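Local coordinates for protein ATP-citrate lyase beta-subunit (Chlorobium limicola, PDB 6HXJ) that probably works as a subunit of ATP-citrate lyase, in the ATP-dependent cleavage of citrate with coenzyme A to acetyl-CoA and oxaloacetate, at residues Lys248-Phe253 with Glu290-Pro295; Gln238-Ile243 with Glu301-Thr306; Ala262-Gly267 with Ile316-Ala321. One frame throughout, in Å; residues are numbered along the deposited sequence.

Interaction 1 (Lys248-Phe253 with Glu290-Pro295); sequences KGSVKF and EYSGDP. With COA (coenzyme A), chain B.
Strands 250-253 and 290-292 run antiparallel. Ser250 with Ser292 and Lys252 with Glu290 are hydrogen-bonded pairs. Val251 with Tyr291, between them, is a non-hydrogen-bonded pair. The Lys252 N to Glu290 O bond is nearly straight at the hydrogen (167°) and lies in the carbonyl plane.

Glu290 is at the centre of the polar face, with Ser250, Ser292 and Lys252. Its CB lies 4.1 Å from Lys252 CB. CG is anti to the backbone N (chi1 171°), and the chain bends at chi2. This brings CD alongside the aliphatic part of Lys252, 3.9 Å from Lys252 CG. The two chains lie side by side and point the same way. At the tip the oxygens part company. Glu290 OE1 accepts from two hydroxyls, Ser250 OG and Ser292 OG, both at 3.2 Å and both from above the carboxylate plane. Glu290 OE2 rests 3.4 Å from Lys252 CD. The charged ends do not meet, since Lys252 NZ stays 4.8 Å from Glu290 OE2. The two bonds on OE1 would probably hold the carboxylate against rotation.

On the other face the Val251 and Tyr291 side chains cross obliquely, with Val251 CG1 3.9 Å from Tyr291 CB. That face is covered by helices 235-246, 297-309 and 328-344.

Before the strand, Lys248 stretches away from 290-295, and its NZ comes within 3.5 Å of coenzyme A C5B. Gly293 N donates a hydrogen bond to a citrate anion, probably from the crystallisation liquor. Strand 250-255 is the outermost strand within this chain, antiparallel to 287-292, beside the parallel strands of a flavodoxin-like sheet in what is probably the citrate-binding region of the family.

Interaction 2 (Gln238-Ile243 with Glu301-Thr306); sequences QQIMEI and EALTET
Helix segments 238-243 and 301-306 run almost antiparallel, at 169°, with their axes 10.7 Å apart. The closest CA atoms are those of Ile240 and Leu303, 7.0 Å apart. At this spacing the backbones stay apart and side chains make the contact.

Ile240 is the main one. Its CG1 is anti to the carbonyl carbon, and CD1 is folded back rather than extended (chi2 -65°). CD1 therefore reaches Leu303 CD1 at 3.9 Å. The two chains cross at about a right angle. The same methyl meets Thr306 OG1 tip to tip at 3.4 Å.

Both helices pack on one face of a flavodoxin-like sheet. Helix 297-309 forms the crossover between parallel strands 287-292 and 315-318, while helix 235-246 leads into the edge strand 250-255. Phe253 of that strand touches Ile240, Leu303 and Thr306.

The hydroxyl of Thr306 is turned back along its own helix. Thr306 OG1 donates to Ala302 O at 2.7 Å, from above the carbonyl plane. That oxygen also accepts from Thr306 N, so it is held twice. An alanine at this threonine takes away the hydroxyl, which would probably leave Ala302 O held by the backbone N-H alone and loosen the packing at Ile240 CD1. One turn after Ile240, Ile243 is extended (chi2 157°), and its CD1 ends 3.7 Å from Ala302 CB.

Interaction 3 (Ala262-Gly267 with Ile316-Ala321); sequences ALLTAG and IIVGGA
Leu264 holds CG anti to its backbone N (chi1 175°), and Val318 holds CG1 the same way (chi1 -174°). Val318 CG2 is then anti to the carbonyl carbon, beside the backbone N, and is the branch that meets Leu264. The two chains lie side by side and point in the same direction. Leu264 CD2 comes 4.1 Å from Val318 CG2. Thr265 has OG1 between the backbone N and the carbonyl carbon (chi1 55°). Its CG2 is then anti to the carbonyl carbon and lies 3.6 Å from Ile317 O.

These residues sit in the middle of a flavodoxin-like alpha/beta domain, where strands 261-266 and 315-318 are parallel neighbours. The pairs Ala262 with Ile316 and Leu263 with Ile317 form the regular ladder. Ile317 N donates to Ala262 O at 2.8 Å, almost along the C=O axis. Ile317 O in turn accepts from Leu264 N at 2.8 Å, the donor standing above the carbonyl plane.

Two faces are packed differently. Leu264, Ile316 and Val318 pack against helix 328-344. On the other face Leu263 lies beside Ile317, with Leu263 CD2 4.0 Å from Ile317 CB. The Thr265 hydroxyl is satisfied outside the pair, by Ser271 OG and by Ala289 O of the adjoining strand.

Beyond the regular pairs the two segments loosen at the C-terminal ends of the strands, where sites of this fold commonly lie. Arg356 NH1 hydrogen-bonds Gly320 O, and Arg357 NH1 hydrogen-bonds Ala321 O.

The last backbone tie uses one oxygen twice. Gly319 O accepts from Ala266 N at 3.0 Å and also takes a CA-H...O contact from Thr265 CA at 3.2 Å.

How the interactions relate
Of the six segments, 238-243 on helix 235-246 comes first from the N terminus. Strand 250-255 follows with 248-253, then strand 261-266 with 262-267. Strand 287-292 returns with 290-295 and closes interaction 1. Helix 297-309 then closes interaction 2, so interaction 1 is nested inside it. Strand 315-318 closes interaction 3 last, and this loop crosses both others. Interaction 2 lies on the sheet at interaction 1, where Ile240 CG2 packs on Val251 O. Interactions 1 and 3 share one sheet, joined by a probable hydrogen bond from Gly267 N to Tyr291 O. Thr304 packs on Leu264 between interactions 2 and 3.

Interaction 1 (Lys248-Phe253 with Glu290-Pro295)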
ATOM      1  N   LYS A 248      42.389  10.874  -0.689  1.00 86.99           N
ATOM      2  CA  LYS A 248      42.573  10.396  -2.063  1.00 84.99           C
ATOM      3  C   LYS A 248      43.573  11.267  -2.822  1.00 88.15           C
ATOM      4  O   LYS A 248      44.364  10.738  -3.625  1.00 86.34           O
ATOM      5  CB  LYS A 248      41.236  10.254  -2.790  1.00 85.88           C
ATOM      6  CG  LYS A 248      40.581   8.897  -2.549  1.00107.46           C
ATOM      7  CD  LYS A 248      39.086   8.930  -2.809  1.00124.89           C
ATOM      8  CE  LYS A 248      38.322   7.839  -2.074  1.00136.59           C
ATOM      9  NZ  LYS A 248      36.843   7.989  -2.220  1.00138.37           N
ATOM     10  N   GLY A 249      43.595  12.568  -2.489  1.00 84.35           N
ATOM     11  CA  GLY A 249      44.576  13.495  -3.045  1.00 81.84           C
ATOM     12  C   GLY A 249      45.952  13.325  -2.416  1.00 86.68           C
ATOM     13  O   GLY A 249      46.257  12.295  -1.797  1.00 87.75           O
ATOM     14  N   SER A 250      46.788  14.357  -2.530  1.00 83.44           N
ATOM     15  CA  SER A 250      48.143  14.327  -1.976  1.00 84.82           C
ATOM     16  C   SER A 250      48.553  15.648  -1.308  1.00 87.30           C
ATOM     17  O   SER A 250      48.349  16.728  -1.870  1.00 84.47           O
ATOM     18  CB  SER A 250      49.149  13.917  -3.056  1.00 89.12           C
ATOM     19  OG  SER A 250      50.499  13.987  -2.620  1.00105.51           O
ATOM     20  N   VAL A 251      49.110  15.543  -0.092  1.00 85.46           N
ATOM     21  CA  VAL A 251      49.663  16.657   0.692  1.00 84.95           C
ATOM     22  C   VAL A 251      51.032  16.244   1.254  1.00 90.86           C
ATOM     23  O   VAL A 251      51.154  15.215   1.916  1.00 91.22           O
ATOM     24  CB  VAL A 251      48.742  17.307   1.751  1.00 89.28           C
ATOM     25  CG1 VAL A 251      47.644  18.148   1.112  1.00 86.95           C
ATOM     26  CG2 VAL A 251      48.181  16.286   2.732  1.00 92.12           C
ATOM     27  N   LYS A 252      52.080  17.011   0.905  1.00 88.34           N
ATOM     28  CA  LYS A 252      53.459  16.733   1.298  1.00 90.05           C
ATOM     29  C   LYS A 252      54.058  17.977   1.946  1.00 95.41           C
ATOM     30  O   LYS A 252      53.846  19.097   1.474  1.00 93.93           O
ATOM     31  CB  LYS A 252      54.297  16.289   0.070  1.00 91.95           C
ATOM     32  CG  LYS A 252      53.719  15.101  -0.704  1.00110.21           C
ATOM     33  CD  LYS A 252      54.800  14.295  -1.386  1.00123.90           C
ATOM     34  CE  LYS A 252      54.312  12.920  -1.777  1.00138.03           C
ATOM     35  NZ  LYS A 252      55.446  11.987  -2.035  1.00146.19           N
ATOM     36  N   PHE A 253      54.768  17.795   3.051  1.00 94.51           N
ATOM     37  CA  PHE A 253      55.419  18.922   3.713  1.00 95.03           C
ATOM     38  C   PHE A 253      56.786  18.503   4.239  1.00102.61           C
ATOM     39  O   PHE A 253      56.905  17.464   4.893  1.00104.84           O
ATOM     40  CB  PHE A 253      54.540  19.540   4.825  1.00 97.12           C
ATOM     41  CG  PHE A 253      55.218  20.608   5.652  1.00 99.29           C
ATOM     42  CD1 PHE A 253      55.295  21.925   5.198  1.00100.30           C
ATOM     43  CD2 PHE A 253      55.772  20.303   6.891  1.00103.37           C
ATOM     44  CE1 PHE A 253      55.920  22.913   5.967  1.00101.89           C
ATOM     45  CE2 PHE A 253      56.402  21.286   7.652  1.00107.02           C
ATOM     46  CZ  PHE A 253      56.470  22.585   7.187  1.00103.31           C
ATOM     47  N   GLU A 290      53.907  20.472  -1.240  1.00 94.20           N
ATOM     48  CA  GLU A 290      53.199  20.075  -2.443  1.00 90.50           C
ATOM     49  C   GLU A 290      51.784  19.646  -2.038  1.00 91.12           C
ATOM     50  O   GLU A 290      51.597  19.034  -0.995  1.00 90.03           O
ATOM     51  CB  GLU A 290      53.962  18.901  -3.079  1.00 92.12           C
ATOM     52  CG  GLU A 290      53.266  18.193  -4.226  1.00105.76           C
ATOM     53  CD  GLU A 290      53.441  16.687  -4.227  1.00139.97           C
ATOM     54  OE1 GLU A 290      52.410  15.979  -4.300  1.00137.79           O
ATOM     55  OE2 GLU A 290      54.598  16.211  -4.145  1.00140.38           O
ATOM     56  N   TYR A 291      50.797  19.993  -2.859  1.00 86.72           N
ATOM     57  CA  TYR A 291      49.395  19.551  -2.775  1.00 85.84           C
ATOM     58  C   TYR A 291      48.846  19.281  -4.211  1.00 90.81           C
ATOM     59  O   TYR A 291      48.977  20.127  -5.099  1.00 90.24           O
ATOM     60  CB  TYR A 291      48.497  20.462  -1.912  1.00 85.34           C
ATOM     61  CG  TYR A 291      48.138  21.798  -2.531  1.00 83.57           C
ATOM     62  CD1 TYR A 291      47.095  21.908  -3.452  1.00 83.49           C
ATOM     63  CD2 TYR A 291      48.811  22.963  -2.165  1.00 84.11           C
ATOM     64  CE1 TYR A 291      46.782  23.130  -4.051  1.00 82.83           C
ATOM     65  CE2 TYR A 291      48.492  24.194  -2.742  1.00 84.36           C
ATOM     66  CZ  TYR A 291      47.482  24.271  -3.692  1.00 89.88           C
ATOM     67  OH  TYR A 291      47.152  25.478  -4.264  1.00 90.21           O
ATOM     68  N   SER A 292      48.370  18.076  -4.474  1.00 87.67           N
ATOM     69  CA  SER A 292      47.937  17.727  -5.817  1.00 86.80           C
ATOM     70  C   SER A 292      46.813  16.698  -5.784  1.00 92.43           C
ATOM     71  O   SER A 292      46.447  16.199  -4.722  1.00 94.36           O
ATOM     72  CB  SER A 292      49.128  17.200  -6.628  1.00 90.50           C
ATOM     73  OG  SER A 292      49.743  16.081  -6.011  1.00101.37           O
ATOM     74  N   GLY A 293      46.283  16.385  -6.956  1.00 87.64           N
ATOM     75  CA  GLY A 293      45.255  15.373  -7.146  1.00 88.45           C
ATOM     76  C   GLY A 293      43.918  15.726  -6.540  1.00 94.43           C
ATOM     77  O   GLY A 293      43.230  14.840  -6.019  1.00 95.14           O
ATOM     78  N   ASP A 294      43.542  17.029  -6.624  1.00 91.46           N
ATOM     79  CA  ASP A 294      42.301  17.606  -6.062  1.00 92.38           C
ATOM     80  C   ASP A 294      42.133  17.197  -4.581  1.00 93.08           C
ATOM     81  O   ASP A 294      41.252  16.391  -4.248  1.00 93.53           O
ATOM     82  CB  ASP A 294      41.051  17.276  -6.928  1.00 95.45           C
ATOM     83  CG  ASP A 294      39.862  18.226  -6.755  1.00113.93           C
ATOM     84  OD1 ASP A 294      40.011  19.266  -6.036  1.00117.09           O
ATOM     85  OD2 ASP A 294      38.790  17.952  -7.361  1.00118.00           O
ATOM     86  N   PRO A 295      43.067  17.620  -3.703  1.00 86.94           N
ATOM     87  CA  PRO A 295      42.937  17.227  -2.303  1.00 88.81           C
ATOM     88  C   PRO A 295      41.770  17.979  -1.638  1.00 95.10           C
ATOM     89  O   PRO A 295      41.267  18.978  -2.184  1.00 92.89           O
ATOM     90  CB  PRO A 295      44.317  17.549  -1.719  1.00 90.20           C
ATOM     91  CG  PRO A 295      44.832  18.662  -2.545  1.00 91.87           C
ATOM     92  CD  PRO A 295      44.172  18.590  -3.887  1.00 86.06           C
TER
HETATM   93  N1A COA B1001      28.077   5.931   4.304  1.00 66.76           N
HETATM   94  C2A COA B1001      29.379   5.799   4.572  1.00 63.77           C
HETATM   95  N3A COA B1001      30.418   5.994   3.760  1.00 67.45           N
HETATM   96  C4A COA B1001      30.015   6.333   2.526  1.00 70.54           C
HETATM   97  C5A COA B1001      28.708   6.484   2.096  1.00 71.78           C
HETATM   98  C6A COA B1001      27.699   6.300   3.060  1.00 68.46           C
HETATM   99  N6A COA B1001      26.416   6.576   2.843  1.00 69.26           N
HETATM  100  N7A COA B1001      28.669   6.831   0.752  1.00 73.99           N
HETATM  101  C8A COA B1001      29.934   6.904   0.414  1.00 71.30           C
HETATM  102  N9A COA B1001      30.802   6.608   1.433  1.00 72.93           N
HETATM  103  C1B COA B1001      32.259   6.534   1.362  1.00 79.66           C
HETATM  104  C2B COA B1001      32.789   5.527   0.337  1.00 78.11           C
HETATM  105  O2B COA B1001      32.832   4.199   0.855  1.00 71.54           O
HETATM  106  C3B COA B1001      34.134   6.163  -0.021  1.00 82.68           C
HETATM  107  O3B COA B1001      35.107   5.868   1.004  1.00 86.04           O
HETATM  108  P3B COA B1001      36.421   4.904   0.915  1.00 89.00           P
HETATM  109  O7A COA B1001      37.542   5.713   1.602  1.00 94.67           O
HETATM  110  O8A COA B1001      36.840   4.699  -0.542  1.00 87.22           O
HETATM  111  O9A COA B1001      36.120   3.637   1.623  1.00 89.90           O
HETATM  112  C4B COA B1001      33.852   7.665   0.048  1.00 87.74           C
HETATM  113  O4B COA B1001      32.754   7.804   0.975  1.00 86.56           O
HETATM  114  C5B COA B1001      33.522   8.386  -1.241  1.00 98.82           C
HETATM  115  O5B COA B1001      33.352   7.429  -2.317  1.00112.03           O
HETATM  116  P1A COA B1001      32.030   6.972  -3.187  1.00122.57           P
HETATM  117  O1A COA B1001      31.800   5.501  -3.265  1.00122.75           O
HETATM  118  O2A COA B1001      30.800   7.778  -2.763  1.00119.95           O
HETATM  119  O3A COA B1001      32.548   7.532  -4.584  1.00132.68           O
HETATM  120  P2A COA B1001      32.481   8.956  -5.292  1.00140.22           P
HETATM  121  O4A COA B1001      33.866   9.640  -5.078  1.00140.94           O
HETATM  122  O5A COA B1001      31.980   8.794  -6.671  1.00140.72           O
HETATM  123  O6A COA B1001      31.407   9.822  -4.466  1.00141.61           O

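Interaction 2 (Gln238-Ile243 with Glu301-Thr306)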
ATOM      1  N   GLN A 238      54.995  14.564  10.177  1.00126.73           N
ATOM      2  CA  GLN A 238      54.219  13.348  10.408  1.00128.45           C
ATOM      3  C   GLN A 238      52.726  13.639  10.379  1.00130.24           C
ATOM      4  O   GLN A 238      51.938  12.821   9.892  1.00129.52           O
ATOM      5  CB  GLN A 238      54.627  12.670  11.714  1.00134.59           C
ATOM      6  CG  GLN A 238      56.098  12.234  11.730  1.00146.50           C
ATOM      7  CD  GLN A 238      56.429  10.791  12.068  1.00162.84           C
ATOM      8  OE1 GLN A 238      56.503   9.935  11.179  1.00156.14           O
ATOM      9  NE2 GLN A 238      56.763  10.504  13.331  1.00152.85           N
ATOM     10  N   GLN A 239      52.338  14.827  10.843  1.00125.04           N
ATOM     11  CA  GLN A 239      50.921  15.179  10.806  1.00123.42           C
ATOM     12  C   GLN A 239      50.402  15.286   9.362  1.00122.24           C
ATOM     13  O   GLN A 239      49.318  14.784   9.058  1.00121.79           O
ATOM     14  CB  GLN A 239      50.649  16.445  11.624  1.00125.05           C
ATOM     15  CG  GLN A 239      50.695  16.203  13.131  1.00148.42           C
ATOM     16  CD  GLN A 239      49.360  15.785  13.763  1.00174.07           C
ATOM     17  OE1 GLN A 239      48.372  15.446  13.085  1.00168.80           O
ATOM     18  NE2 GLN A 239      49.312  15.787  15.096  1.00168.05           N
ATOM     19  N   ILE A 240      51.215  15.882   8.467  1.00115.16           N
ATOM     20  CA  ILE A 240      50.902  16.046   7.047  1.00111.22           C
ATOM     21  C   ILE A 240      50.869  14.684   6.324  1.00115.66           C
ATOM     22  O   ILE A 240      50.005  14.510   5.463  1.00113.85           O
ATOM     23  CB  ILE A 240      51.840  17.089   6.360  1.00111.54           C
ATOM     24  CG1 ILE A 240      51.786  18.480   7.059  1.00112.44           C
ATOM     25  CG2 ILE A 240      51.599  17.235   4.847  1.00108.46           C
ATOM     26  CD1 ILE A 240      50.397  19.318   7.028  1.00119.54           C
ATOM     27  N   MET A 241      51.789  13.729   6.673  1.00113.70           N
ATOM     28  CA  MET A 241      51.869  12.370   6.105  1.00114.54           C
ATOM     29  C   MET A 241      50.634  11.538   6.496  1.00119.13           C
ATOM     30  O   MET A 241      50.180  10.689   5.718  1.00118.82           O
ATOM     31  CB  MET A 241      53.127  11.622   6.577  1.00120.46           C
ATOM     32  CG  MET A 241      54.425  12.213   6.126  1.00123.67           C
ATOM     33  SD  MET A 241      55.802  11.112   6.579  1.00132.94           S
ATOM     34  CE  MET A 241      55.571   9.669   5.368  1.00129.47           C
ATOM     35  N   GLU A 242      50.108  11.770   7.707  1.00116.68           N
ATOM     36  CA  GLU A 242      48.917  11.111   8.240  1.00118.65           C
ATOM     37  C   GLU A 242      47.705  11.579   7.415  1.00116.00           C
ATOM     38  O   GLU A 242      46.894  10.764   6.950  1.00115.46           O
ATOM     39  CB  GLU A 242      48.784  11.477   9.749  1.00123.92           C
ATOM     40  CG  GLU A 242      47.477  11.080  10.435  1.00144.82           C
ATOM     41  CD  GLU A 242      46.918  12.041  11.476  1.00173.65           C
ATOM     42  OE1 GLU A 242      45.675  12.199  11.519  1.00166.62           O
ATOM     43  OE2 GLU A 242      47.710  12.626  12.253  1.00169.81           O
ATOM     44  N   ILE A 243      47.624  12.912   7.230  1.00108.16           N
ATOM     45  CA  ILE A 243      46.573  13.565   6.454  1.00104.70           C
ATOM     46  C   ILE A 243      46.540  12.996   5.026  1.00107.87           C
ATOM     47  O   ILE A 243      45.470  12.632   4.556  1.00107.37           O
ATOM     48  CB  ILE A 243      46.671  15.119   6.496  1.00104.34           C
ATOM     49  CG1 ILE A 243      46.295  15.640   7.896  1.00106.70           C
ATOM     50  CG2 ILE A 243      45.713  15.745   5.456  1.00100.67           C
ATOM     51  CD1 ILE A 243      46.838  16.967   8.237  1.00109.22           C
ATOM     52  N   GLU A 301      43.850  23.293   4.064  1.00101.93           N
ATOM     53  CA  GLU A 301      43.793  24.238   5.183  1.00104.02           C
ATOM     54  C   GLU A 301      44.833  23.824   6.234  1.00105.63           C
ATOM     55  O   GLU A 301      45.552  24.684   6.760  1.00106.36           O
ATOM     56  CB  GLU A 301      42.368  24.272   5.772  1.00108.07           C
ATOM     57  CG  GLU A 301      42.113  25.347   6.811  1.00126.67           C
ATOM     58  CD  GLU A 301      40.674  25.456   7.286  1.00162.96           C
ATOM     59  OE1 GLU A 301      40.430  26.253   8.222  1.00170.78           O
ATOM     60  OE2 GLU A 301      39.787  24.787   6.701  1.00156.01           O
ATOM     61  N   ALA A 302      44.944  22.499   6.484  1.00 98.26           N
ATOM     62  CA  ALA A 302      45.893  21.912   7.422  1.00 97.67           C
ATOM     63  C   ALA A 302      47.322  22.268   6.983  1.00 98.35           C
ATOM     64  O   ALA A 302      48.137  22.712   7.807  1.00 96.20           O
ATOM     65  CB  ALA A 302      45.703  20.402   7.459  1.00 98.74           C
ATOM     66  N   LEU A 303      47.581  22.136   5.644  1.00 93.61           N
ATOM     67  CA  LEU A 303      48.875  22.432   5.021  1.00 92.22           C
ATOM     68  C   LEU A 303      49.220  23.916   5.099  1.00 93.81           C
ATOM     69  O   LEU A 303      50.342  24.255   5.482  1.00 92.69           O
ATOM     70  CB  LEU A 303      48.926  21.921   3.577  1.00 90.15           C
ATOM     71  CG  LEU A 303      50.328  21.843   2.887  1.00 94.11           C
ATOM     72  CD1 LEU A 303      51.409  21.232   3.798  1.00 96.45           C
ATOM     73  CD2 LEU A 303      50.262  21.040   1.622  1.00 93.91           C
ATOM     74  N   THR A 304      48.239  24.789   4.773  1.00 90.03           N
ATOM     75  CA  THR A 304      48.356  26.251   4.825  1.00 90.51           C
ATOM     76  C   THR A 304      48.737  26.671   6.231  1.00 98.26           C
ATOM     77  O   THR A 304      49.709  27.399   6.380  1.00 99.26           O
ATOM     78  CB  THR A 304      47.039  26.935   4.365  1.00 99.26           C
ATOM     79  OG1 THR A 304      46.684  26.459   3.073  1.00100.59           O
ATOM     80  CG2 THR A 304      47.124  28.452   4.347  1.00 98.15           C
ATOM     81  N   GLU A 305      47.999  26.179   7.248  1.00 96.93           N
ATOM     82  CA  GLU A 305      48.198  26.472   8.663  1.00 99.83           C
ATOM     83  C   GLU A 305      49.627  26.164   9.120  1.00104.13           C
ATOM     84  O   GLU A 305      50.273  27.039   9.700  1.00106.12           O
ATOM     85  CB  GLU A 305      47.131  25.782   9.513  1.00103.25           C
ATOM     86  CG  GLU A 305      45.839  26.587   9.481  1.00113.82           C
ATOM     87  CD  GLU A 305      44.637  26.011  10.206  1.00139.80           C
ATOM     88  OE1 GLU A 305      44.823  25.350  11.255  1.00141.80           O
ATOM     89  OE2 GLU A 305      43.499  26.277   9.751  1.00127.99           O
ATOM     90  N   THR A 306      50.144  24.975   8.754  1.00 98.73           N
ATOM     91  CA  THR A 306      51.504  24.507   9.050  1.00 99.15           C
ATOM     92  C   THR A 306      52.569  25.484   8.495  1.00103.09           C
ATOM     93  O   THR A 306      53.523  25.824   9.206  1.00102.85           O
ATOM     94  CB  THR A 306      51.691  23.086   8.447  1.00104.29           C
ATOM     95  OG1 THR A 306      50.619  22.230   8.833  1.00105.26           O
ATOM     96  CG2 THR A 306      53.020  22.441   8.810  1.00103.01           C
TER

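Interaction 3 (Ala262-Gly267 with Ile316-Ala321)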
ATOM      1  N   ALA A 262      58.621  30.872   2.050  1.00107.47           N
ATOM      2  CA  ALA A 262      57.757  29.705   2.250  1.00105.11           C
ATOM      3  C   ALA A 262      56.894  29.333   1.036  1.00101.53           C
ATOM      4  O   ALA A 262      56.138  30.153   0.519  1.00 99.62           O
ATOM      5  CB  ALA A 262      56.894  29.898   3.495  1.00107.04           C
ATOM      6  N   LEU A 263      57.015  28.095   0.597  1.00 94.54           N
ATOM      7  CA  LEU A 263      56.261  27.618  -0.555  1.00 91.57           C
ATOM      8  C   LEU A 263      54.982  26.885  -0.149  1.00 94.06           C
ATOM      9  O   LEU A 263      55.024  26.029   0.733  1.00 92.16           O
ATOM     10  CB  LEU A 263      57.131  26.690  -1.446  1.00 90.77           C
ATOM     11  CG  LEU A 263      58.539  27.138  -1.826  1.00 95.09           C
ATOM     12  CD1 LEU A 263      59.319  25.984  -2.433  1.00 94.60           C
ATOM     13  CD2 LEU A 263      58.497  28.359  -2.744  1.00 94.69           C
ATOM     14  N   LEU A 264      53.865  27.212  -0.819  1.00 92.04           N
ATOM     15  CA  LEU A 264      52.550  26.583  -0.699  1.00 92.59           C
ATOM     16  C   LEU A 264      52.086  26.373  -2.153  1.00 95.98           C
ATOM     17  O   LEU A 264      51.157  27.010  -2.658  1.00 96.79           O
ATOM     18  CB  LEU A 264      51.573  27.460   0.130  1.00 94.42           C
ATOM     19  CG  LEU A 264      50.086  27.007   0.274  1.00 99.21           C
ATOM     20  CD1 LEU A 264      49.946  25.569   0.747  1.00 99.22           C
ATOM     21  CD2 LEU A 264      49.309  27.949   1.160  1.00103.70           C
ATOM     22  N   THR A 265      52.797  25.499  -2.845  1.00 90.73           N
ATOM     23  CA  THR A 265      52.591  25.292  -4.271  1.00 88.76           C
ATOM     24  C   THR A 265      51.849  23.978  -4.628  1.00 90.44           C
ATOM     25  O   THR A 265      51.944  22.951  -3.939  1.00 89.07           O
ATOM     26  CB  THR A 265      53.940  25.437  -4.993  1.00 89.79           C
ATOM     27  OG1 THR A 265      54.858  24.531  -4.379  1.00 89.90           O
ATOM     28  CG2 THR A 265      54.513  26.869  -4.877  1.00 83.93           C
ATOM     29  N   ALA A 266      51.104  24.051  -5.733  1.00 85.43           N
ATOM     30  CA  ALA A 266      50.296  22.963  -6.263  1.00 83.58           C
ATOM     31  C   ALA A 266      51.048  22.110  -7.303  1.00 89.32           C
ATOM     32  O   ALA A 266      51.580  22.645  -8.288  1.00 88.63           O
ATOM     33  CB  ALA A 266      49.043  23.535  -6.880  1.00 83.11           C
ATOM     34  N   GLY A 267      51.062  20.788  -7.066  1.00 87.07           N
ATOM     35  CA  GLY A 267      51.724  19.805  -7.917  1.00 86.83           C
ATOM     36  C   GLY A 267      53.210  19.672  -7.636  1.00 92.67           C
ATOM     37  O   GLY A 267      53.893  20.673  -7.398  1.00 93.64           O
ATOM     38  N   ILE A 316      55.152  34.407   1.227  1.00 96.19           N
ATOM     39  CA  ILE A 316      54.482  33.111   1.017  1.00 94.30           C
ATOM     40  C   ILE A 316      54.259  32.995  -0.503  1.00 98.36           C
ATOM     41  O   ILE A 316      53.716  33.925  -1.107  1.00 98.70           O
ATOM     42  CB  ILE A 316      53.135  32.883   1.800  1.00 97.30           C
ATOM     43  CG1 ILE A 316      53.244  33.162   3.323  1.00 98.67           C
ATOM     44  CG2 ILE A 316      52.552  31.459   1.545  1.00 96.73           C
ATOM     45  CD1 ILE A 316      51.906  33.355   4.004  1.00 91.05           C
ATOM     46  N   ILE A 317      54.725  31.873  -1.111  1.00 93.63           N
ATOM     47  CA  ILE A 317      54.545  31.627  -2.531  1.00 92.12           C
ATOM     48  C   ILE A 317      53.443  30.603  -2.711  1.00 95.14           C
ATOM     49  O   ILE A 317      53.650  29.404  -2.506  1.00 93.05           O
ATOM     50  CB  ILE A 317      55.859  31.271  -3.304  1.00 95.38           C
ATOM     51  CG1 ILE A 317      57.007  32.291  -3.074  1.00 97.70           C
ATOM     52  CG2 ILE A 317      55.608  31.059  -4.804  1.00 94.89           C
ATOM     53  CD1 ILE A 317      56.744  33.759  -3.381  1.00103.74           C
ATOM     54  N   VAL A 318      52.253  31.105  -3.066  1.00 92.84           N
ATOM     55  CA  VAL A 318      51.063  30.304  -3.320  1.00 91.01           C
ATOM     56  C   VAL A 318      51.004  30.185  -4.836  1.00 95.18           C
ATOM     57  O   VAL A 318      50.280  30.928  -5.506  1.00 96.81           O
ATOM     58  CB  VAL A 318      49.776  30.928  -2.686  1.00 96.14           C
ATOM     59  CG1 VAL A 318      48.579  29.999  -2.839  1.00 94.42           C
ATOM     60  CG2 VAL A 318      49.989  31.262  -1.215  1.00 97.81           C
ATOM     61  N   GLY A 319      51.850  29.319  -5.380  1.00 90.00           N
ATOM     62  CA  GLY A 319      51.959  29.122  -6.818  1.00 88.26           C
ATOM     63  C   GLY A 319      51.466  27.792  -7.332  1.00 89.25           C
ATOM     64  O   GLY A 319      51.004  26.925  -6.584  1.00 88.07           O
ATOM     65  N   GLY A 320      51.596  27.637  -8.624  1.00 84.74           N
ATOM     66  CA  GLY A 320      51.229  26.418  -9.302  1.00 82.84           C
ATOM     67  C   GLY A 320      51.046  26.677 -10.770  1.00 89.04           C
ATOM     68  O   GLY A 320      51.043  27.827 -11.234  1.00 90.62           O
ATOM     69  N   ALA A 321      50.891  25.590 -11.516  1.00 84.71           N
ATOM     70  CA  ALA A 321      50.669  25.660 -12.952  1.00 84.58           C
ATOM     71  C   ALA A 321      49.167  25.809 -13.192  1.00 87.32           C
ATOM     72  O   ALA A 321      48.433  26.218 -12.280  1.00 88.34           O
ATOM     73  CB  ALA A 321      51.199  24.394 -13.611  1.00 84.94           C
TER